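Local coordinates for protein (R)-specific enoyl-CoA hydratase (Pseudomonas aeruginosa, PDB 5CPG) that probably hydrates trans-2-enoyl-CoA to (R)-3-hydroxyacyl-CoA, and catalyses the reverse dehydration, as a dimeric hotdog-fold enzyme of the MaoC family, at residues A24-D27 / L28-A32; G36-P40 / V41-A45. All blocks are in the same frame, centred on the assembly; numbering follows the deposited sequence.

Contact 1. Residues A24-D27 / L28-A32; sequences AERD and LQLFA
Glu25 and Gln29, one helical turn apart, lie with carboxylate and carboxamide almost parallel, their planes 9° apart and stacked. The approach is broadside: Gln29 NE2 is 3.8 Å from Glu25 CD, and the amide has no hydrogen bond to the carboxylate. Glu25 CG stands anti to the backbone N (chi1 178°) and the chain runs out straight, carrying OE2 to a salt bridge with Arg56. The extended Gln29 chain lies along the preceding turn, with its CG 3.4 Å from Glu25 O.

One residue on, Leu30 presses its branch on Arg26 O, with CG 3.1 Å from that oxygen. The same carbonyl takes a straight bond from Leu30 N at 2.8 Å. Arg26 itself turns outward, its guanidinium reaching Ile152 O, while Gln29 and Leu30 both touch Ile154 in the C-terminal strand 152-154.

Beneath these side chains runs the i to i+4 ladder: Gln29 N meets Glu25 O, Phe31 N meets Asp27 O, and Leu28 N reaches Ala24 O weakly. At the start of helix 25-35, Asp27 turns its CG beside its own backbone N (chi1 -59°), and OD2 uses its anti lone pair to accept Ala24 N at 2.9 Å. With alanine as N-cap, this is the side-chain-to-N-cap half of a capping box. The carboxylate near the positive end of the helix dipole would probably stabilise the first turn, whose polar ends are tied to Arg56 and to strand 152-154 while Leu28, Leu30 and Phe31 are buried.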
ATOM      1  N   ALA A  24      -2.237   7.545 -13.704  1.00  8.01           N
ATOM      2  CA  ALA A  24      -2.511   7.170 -15.081  1.00  8.44           C
ATOM      3  C   ALA A  24      -3.091   5.774 -15.104  1.00 10.10           C
ATOM      4  O   ALA A  24      -3.120   5.068 -14.104  1.00  9.22           O
ATOM      5  CB  ALA A  24      -1.205   7.240 -15.906  1.00  8.91           C
ATOM      6  N   GLU A  25      -3.555   5.360 -16.264  1.00  8.45           N
ATOM      7  CA  GLU A  25      -4.163   4.047 -16.401  1.00  6.71           C
ATOM      8  C   GLU A  25      -3.199   2.961 -15.926  1.00  8.06           C
ATOM      9  O   GLU A  25      -3.568   1.985 -15.319  1.00  7.77           O
ATOM     10  CB  GLU A  25      -4.533   3.809 -17.873  1.00 11.29           C
ATOM     11  CG  GLU A  25      -5.137   2.430 -18.093  1.00  8.49           C
ATOM     12  CD  GLU A  25      -5.535   2.134 -19.520  1.00 15.73           C
ATOM     13  OE1 GLU A  25      -4.677   2.324 -20.405  1.00 13.87           O
ATOM     14  OE2 GLU A  25      -6.690   1.679 -19.727  1.00 15.96           O
ATOM     15  N   ARG A  26      -1.939   3.159 -16.224  1.00  7.33           N
ATOM     16  CA  ARG A  26      -0.947   2.145 -15.949  1.00  6.71           C
ATOM     17  C   ARG A  26      -0.758   1.966 -14.448  1.00  6.22           C
ATOM     18  O   ARG A  26      -0.503   0.866 -13.987  1.00  7.83           O
ATOM     19  CB  ARG A  26       0.346   2.580 -16.624  1.00 13.74           C
ATOM     20  CG  ARG A  26       1.297   1.545 -16.955  1.00 28.92           C
ATOM     21  CD  ARG A  26       2.325   2.159 -17.870  1.00 19.77           C
ATOM     22  NE  ARG A  26       3.617   1.674 -17.448  1.00 16.75           N
ATOM     23  CZ  ARG A  26       4.225   0.627 -17.983  1.00 20.95           C
ATOM     24  NH1 ARG A  26       3.668  -0.017 -18.997  1.00 16.54           N
ATOM     25  NH2 ARG A  26       5.390   0.239 -17.497  1.00 16.67           N
ATOM     26  N   ASP A  27      -0.941   3.052 -13.695  1.00 10.34           N
ATOM     27  CA  ASP A  27      -0.861   2.970 -12.217  1.00  9.01           C
ATOM     28  C   ASP A  27      -1.986   2.134 -11.654  1.00  7.15           C
ATOM     29  O   ASP A  27      -1.781   1.317 -10.751  1.00  8.82           O
ATOM     30  CB  ASP A  27      -0.866   4.356 -11.638  1.00  5.51           C
ATOM     31  CG  ASP A  27       0.300   5.162 -12.165  1.00 14.87           C
ATOM     32  OD1 ASP A  27       1.424   4.828 -11.804  1.00 15.74           O
ATOM     33  OD2 ASP A  27       0.115   6.079 -12.975  1.00 13.10           O
ATOM     34  N   LEU A  28      -3.173   2.309 -12.215  1.00  5.66           N
ATOM     35  CA  LEU A  28      -4.346   1.534 -11.775  1.00  5.09           C
ATOM     36  C   LEU A  28      -4.096   0.088 -12.088  1.00  7.68           C
ATOM     37  O   LEU A  28      -4.364  -0.782 -11.274  1.00  5.98           O
ATOM     38  CB  LEU A  28      -5.634   2.049 -12.462  1.00  5.91           C
ATOM     39  CG  LEU A  28      -6.443   3.158 -11.770  1.00 11.20           C
ATOM     40  CD1 LEU A  28      -5.525   4.188 -11.130  1.00 16.64           C
ATOM     41  CD2 LEU A  28      -7.433   3.797 -12.750  1.00 12.41           C
ATOM     42  N   GLN A  29      -3.569  -0.191 -13.287  1.00  7.35           N
ATOM     43  CA  GLN A  29      -3.352  -1.576 -13.680  1.00  6.80           C
ATOM     44  C   GLN A  29      -2.220  -2.233 -12.855  1.00  6.17           C
ATOM     45  O   GLN A  29      -2.363  -3.360 -12.429  1.00  6.78           O
ATOM     46  CB  GLN A  29      -3.021  -1.660 -15.156  1.00  9.53           C
ATOM     47  CG  GLN A  29      -4.195  -1.281 -16.023  1.00  7.41           C
ATOM     48  CD  GLN A  29      -3.785  -1.058 -17.452  1.00 13.24           C
ATOM     49  OE1 GLN A  29      -2.674  -0.603 -17.729  1.00 10.59           O
ATOM     50  NE2 GLN A  29      -4.695  -1.337 -18.366  1.00 15.06           N
ATOM     51  N   LEU A  30      -1.120  -1.519 -12.628  1.00  5.91           N
ATOM     52  CA  LEU A  30      -0.042  -2.084 -11.844  1.00  7.86           C
ATOM     53  C   LEU A  30      -0.515  -2.356 -10.405  1.00  7.85           C
ATOM     54  O   LEU A  30      -0.146  -3.378  -9.810  1.00  5.90           O
ATOM     55  CB  LEU A  30       1.181  -1.134 -11.814  1.00  4.36           C
ATOM     56  CG  LEU A  30       1.836  -1.058 -13.182  1.00  8.08           C
ATOM     57  CD1 LEU A  30       2.752   0.154 -13.194  1.00 14.51           C
ATOM     58  CD2 LEU A  30       2.640  -2.350 -13.509  1.00 10.89           C
ATOM     59  N   PHE A  31      -1.302  -1.443  -9.822  1.00  7.38           N
ATOM     60  CA  PHE A  31      -1.654  -1.664  -8.423  1.00  5.29           C
ATOM     61  C   PHE A  31      -2.589  -2.855  -8.291  1.00  6.55           C
ATOM     62  O   PHE A  31      -2.487  -3.634  -7.328  1.00  8.05           O
ATOM     63  CB  PHE A  31      -2.271  -0.420  -7.792  1.00  5.66           C
ATOM     64  CG  PHE A  31      -2.355  -0.517  -6.305  1.00  6.24           C
ATOM     65  CD1 PHE A  31      -1.291  -0.120  -5.506  1.00  8.14           C
ATOM     66  CD2 PHE A  31      -3.474  -1.055  -5.700  1.00  5.32           C
ATOM     67  CE1 PHE A  31      -1.371  -0.250  -4.104  1.00  8.79           C
ATOM     68  CE2 PHE A  31      -3.550  -1.158  -4.335  1.00  6.89           C
ATOM     69  CZ  PHE A  31      -2.491  -0.750  -3.535  1.00  7.90           C
ATOM     70  N   ALA A  32      -3.493  -3.014  -9.280  1.00  5.11           N
ATOM     71  CA  ALA A  32      -4.407  -4.168  -9.300  1.00  6.98           C
ATOM     72  C   ALA A  32      -3.604  -5.447  -9.391  1.00  5.19           C
ATOM     73  O   ALA A  32      -3.885  -6.439  -8.705  1.00  7.54           O
ATOM     74  CB  ALA A  32      -5.381  -4.092 -10.477  1.00  5.34           C
TER

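Contact 2. Residues G36-P40 / V41-A45; sequences GDRNP and VHLDA
His42 and Asn39 are held together by a tight backbone turn. His42 N donates to Asn39 O at 3.1 Å from above the carbonyl plane. Pro40 O is gripped twice, by Leu43 N from well above its plane and by Asp44 N within it, the latter at 2.8 Å.

Side-chain bonds fix the other limb. Asp37 OD1 accepts Asn39 N nearly head-on, closing an Asx turn, and also takes Asn39 ND2 on its syn side but 30° out of the carboxylate plane, at 2.9 Å; the two bonds hold the carboxylate's rotation. Its plane stands 89° from the His42 ring, and OD1 lies at the ring edge, 4.0 Å from CD2. A single water bridges the pair, 2.6 Å from Asp37 OD2 and 2.7 Å from His42 NE2. His42 ND1 is bonded to Ile57 O, which fixes the ring's orientation. Asp44, the N-cap of helix 45-49, caps Tyr47 N through OD1.

Apolar contacts complete the turn. Val41 CG1, set between backbone N and carbonyl carbon (chi1 77°), sits 3.7 Å over the centre of the His42 ring, and Leu43 CD1 rests against Arg38 CA.

Asn39 and Arg38 reach Ala72 O and Ala147 O of the second subunit. Gly36 to His42 (GDxNPxH) form the core of the hydratase 2 motif, whose Asp and His in relatives form the active-site pair; the water-bridged Asp37 and His42 are consistent with that site.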
ATOM      1  N   GLY A  36      -3.913  -7.700  -6.275  1.00  7.95           N
ATOM      2  CA  GLY A  36      -4.956  -8.656  -6.569  1.00  9.44           C
ATOM      3  C   GLY A  36      -6.349  -8.063  -6.585  1.00 11.77           C
ATOM      4  O   GLY A  36      -7.327  -8.787  -6.773  1.00 15.60           O
ATOM      5  N   ASP A  37      -6.438  -6.759  -6.365  1.00  7.25           N
ATOM      6  CA  ASP A  37      -7.736  -6.034  -6.311  1.00  8.25           C
ATOM      7  C   ASP A  37      -8.163  -5.662  -7.715  1.00 14.45           C
ATOM      8  O   ASP A  37      -7.814  -4.576  -8.243  1.00 14.10           O
ATOM      9  CB  ASP A  37      -7.662  -4.786  -5.434  1.00  8.78           C
ATOM     10  CG  ASP A  37      -8.998  -4.086  -5.255  1.00  7.40           C
ATOM     11  OD1 ASP A  37      -9.966  -4.427  -5.994  1.00 15.48           O
ATOM     12  OD2 ASP A  37      -9.072  -3.188  -4.379  1.00 11.66           O
ATOM     13  N   ARG A  38      -8.939  -6.568  -8.269  1.00 10.48           N
ATOM     14  CA  ARG A  38      -9.456  -6.459  -9.642  1.00 15.28           C
ATOM     15  C   ARG A  38     -10.896  -5.938  -9.723  1.00 13.81           C
ATOM     16  O   ARG A  38     -11.624  -6.223 -10.697  1.00 11.74           O
ATOM     17  CB  ARG A  38      -9.346  -7.820 -10.326  1.00 14.11           C
ATOM     18  CG  ARG A  38      -7.858  -8.211 -10.613  1.00 19.09           C
ATOM     19  CD  ARG A  38      -7.727  -9.540 -11.350  1.00 22.73           C
ATOM     20  NE  ARG A  38      -8.361 -10.625 -10.601  1.00 23.04           N
ATOM     21  CZ  ARG A  38      -9.357 -11.379 -11.061  1.00 34.48           C
ATOM     22  NH1 ARG A  38      -9.841 -11.179 -12.278  1.00 36.43           N
ATOM     23  NH2 ARG A  38      -9.874 -12.340 -10.304  1.00 36.45           N
ATOM     24  N   ASN A  39     -11.323  -5.214  -8.699  1.00  9.68           N
ATOM     25  CA  ASN A  39     -12.635  -4.578  -8.761  1.00 10.37           C
ATOM     26  C   ASN A  39     -12.713  -3.731 -10.017  1.00 15.02           C
ATOM     27  O   ASN A  39     -11.780  -3.002 -10.321  1.00 11.99           O
ATOM     28  CB  ASN A  39     -12.883  -3.701  -7.545  1.00 10.52           C
ATOM     29  CG  ASN A  39     -13.548  -4.456  -6.429  1.00 22.23           C
ATOM     30  OD1 ASN A  39     -14.764  -4.670  -6.463  1.00 19.45           O
ATOM     31  ND2 ASN A  39     -12.763  -4.884  -5.440  1.00 15.57           N
ATOM     32  N   PRO A  40     -13.807  -3.856 -10.771  1.00 11.44           N
ATOM     33  CA  PRO A  40     -13.796  -3.298 -12.131  1.00 10.79           C
ATOM     34  C   PRO A  40     -13.833  -1.769 -12.173  1.00  9.22           C
ATOM     35  O   PRO A  40     -13.484  -1.192 -13.218  1.00 12.04           O
ATOM     36  CB  PRO A  40     -15.047  -3.919 -12.779  1.00 13.30           C
ATOM     37  CG  PRO A  40     -15.927  -4.303 -11.594  1.00 10.51           C
ATOM     38  CD  PRO A  40     -14.930  -4.780 -10.548  1.00 11.33           C
ATOM     39  N   VAL A  41     -14.167  -1.098 -11.076  1.00  9.90           N
ATOM     40  CA  VAL A  41     -14.182   0.360 -11.114  1.00 13.95           C
ATOM     41  C   VAL A  41     -12.752   0.906 -11.241  1.00 15.72           C
ATOM     42  O   VAL A  41     -12.562   2.077 -11.609  1.00 12.55           O
ATOM     43  CB  VAL A  41     -14.850   0.956  -9.870  1.00 14.03           C
ATOM     44  CG1 VAL A  41     -13.876   0.889  -8.646  1.00 12.51           C
ATOM     45  CG2 VAL A  41     -15.287   2.368 -10.127  1.00 13.43           C
ATOM     46  N   HIS A  42     -11.746   0.073 -10.923  1.00  8.20           N
ATOM     47  CA  HIS A  42     -10.351   0.464 -11.116  1.00 11.61           C
ATOM     48  C   HIS A  42      -9.764   0.085 -12.470  1.00  8.15           C
ATOM     49  O   HIS A  42      -8.700   0.577 -12.852  1.00 14.02           O
ATOM     50  CB  HIS A  42      -9.486  -0.184 -10.032  1.00  8.69           C
ATOM     51  CG  HIS A  42      -9.993   0.039  -8.646  1.00  9.25           C
ATOM     52  ND1 HIS A  42     -10.142   1.291  -8.096  1.00  7.40           N
ATOM     53  CD2 HIS A  42     -10.400  -0.843  -7.703  1.00 11.64           C
ATOM     54  CE1 HIS A  42     -10.612   1.179  -6.858  1.00  8.16           C
ATOM     55  NE2 HIS A  42     -10.775  -0.109  -6.599  1.00  9.04           N
ATOM     56  N   LEU A  43     -10.446  -0.787 -13.223  1.00  9.68           N
ATOM     57  CA  LEU A  43      -9.844  -1.386 -14.395  1.00 12.03           C
ATOM     58  C   LEU A  43     -10.627  -1.259 -15.692  1.00 14.26           C
ATOM     59  O   LEU A  43     -10.030  -1.114 -16.733  1.00 14.41           O
ATOM     60  CB  LEU A  43      -9.583  -2.881 -14.149  1.00  9.13           C
ATOM     61  CG  LEU A  43      -8.451  -3.156 -13.129  1.00 12.44           C
ATOM     62  CD1 LEU A  43      -8.353  -4.641 -12.782  1.00 14.69           C
ATOM     63  CD2 LEU A  43      -7.106  -2.641 -13.640  1.00 11.12           C
ATOM     64  N   ASP A  44     -11.944  -1.355 -15.601  1.00 12.64           N
ATOM     65  CA  ASP A  44     -12.855  -1.505 -16.752  1.00 14.33           C
ATOM     66  C   ASP A  44     -13.552  -0.184 -17.030  1.00 11.84           C
ATOM     67  O   ASP A  44     -14.390   0.232 -16.262  1.00 15.42           O
ATOM     68  CB  ASP A  44     -13.881  -2.618 -16.440  1.00 14.51           C
ATOM     69  CG  ASP A  44     -14.780  -2.967 -17.631  1.00 23.32           C
ATOM     70  OD1 ASP A  44     -15.119  -2.077 -18.425  1.00 16.90           O
ATOM     71  OD2 ASP A  44     -15.179  -4.143 -17.748  1.00 24.94           O
ATOM     72  N   ALA A  45     -13.164   0.498 -18.111  1.00 11.54           N
ATOM     73  CA  ALA A  45     -13.689   1.829 -18.371  1.00 11.34           C
ATOM     74  C   ALA A  45     -15.205   1.782 -18.653  1.00 11.32           C
ATOM     75  O   ALA A  45     -15.960   2.633 -18.211  1.00 10.60           O
ATOM     76  CB  ALA A  45     -12.947   2.476 -19.559  1.00 10.87           C
TER
HETATM   77  O   HOH W   1     -10.986  -1.392  -4.228  1.00 14.40           O
HETATM   78  O   HOH W   2     -15.617  -2.133  -8.627  1.00 19.37           O

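The two contacts follow each other along the chain, with centres 9 Å apart, and both belong to the region that runs from helix 25-35 to helix 45-49. Contact 1 is the capped first two turns of a regular helix, polar on its outer side and apolar where it packs inward; contact 2 is an irregular loop in which side chains and waters supply much of the bonding. They meet directly: Ala32 CB lies 3.3 Å from Asp37 O, and Leu43 packs on Ala32 and Gln29, so the helix backs the motif loop. Each is partly buried and touches the second subunit, by packing in contact 1 and also by hydrogen bonds in contact 2.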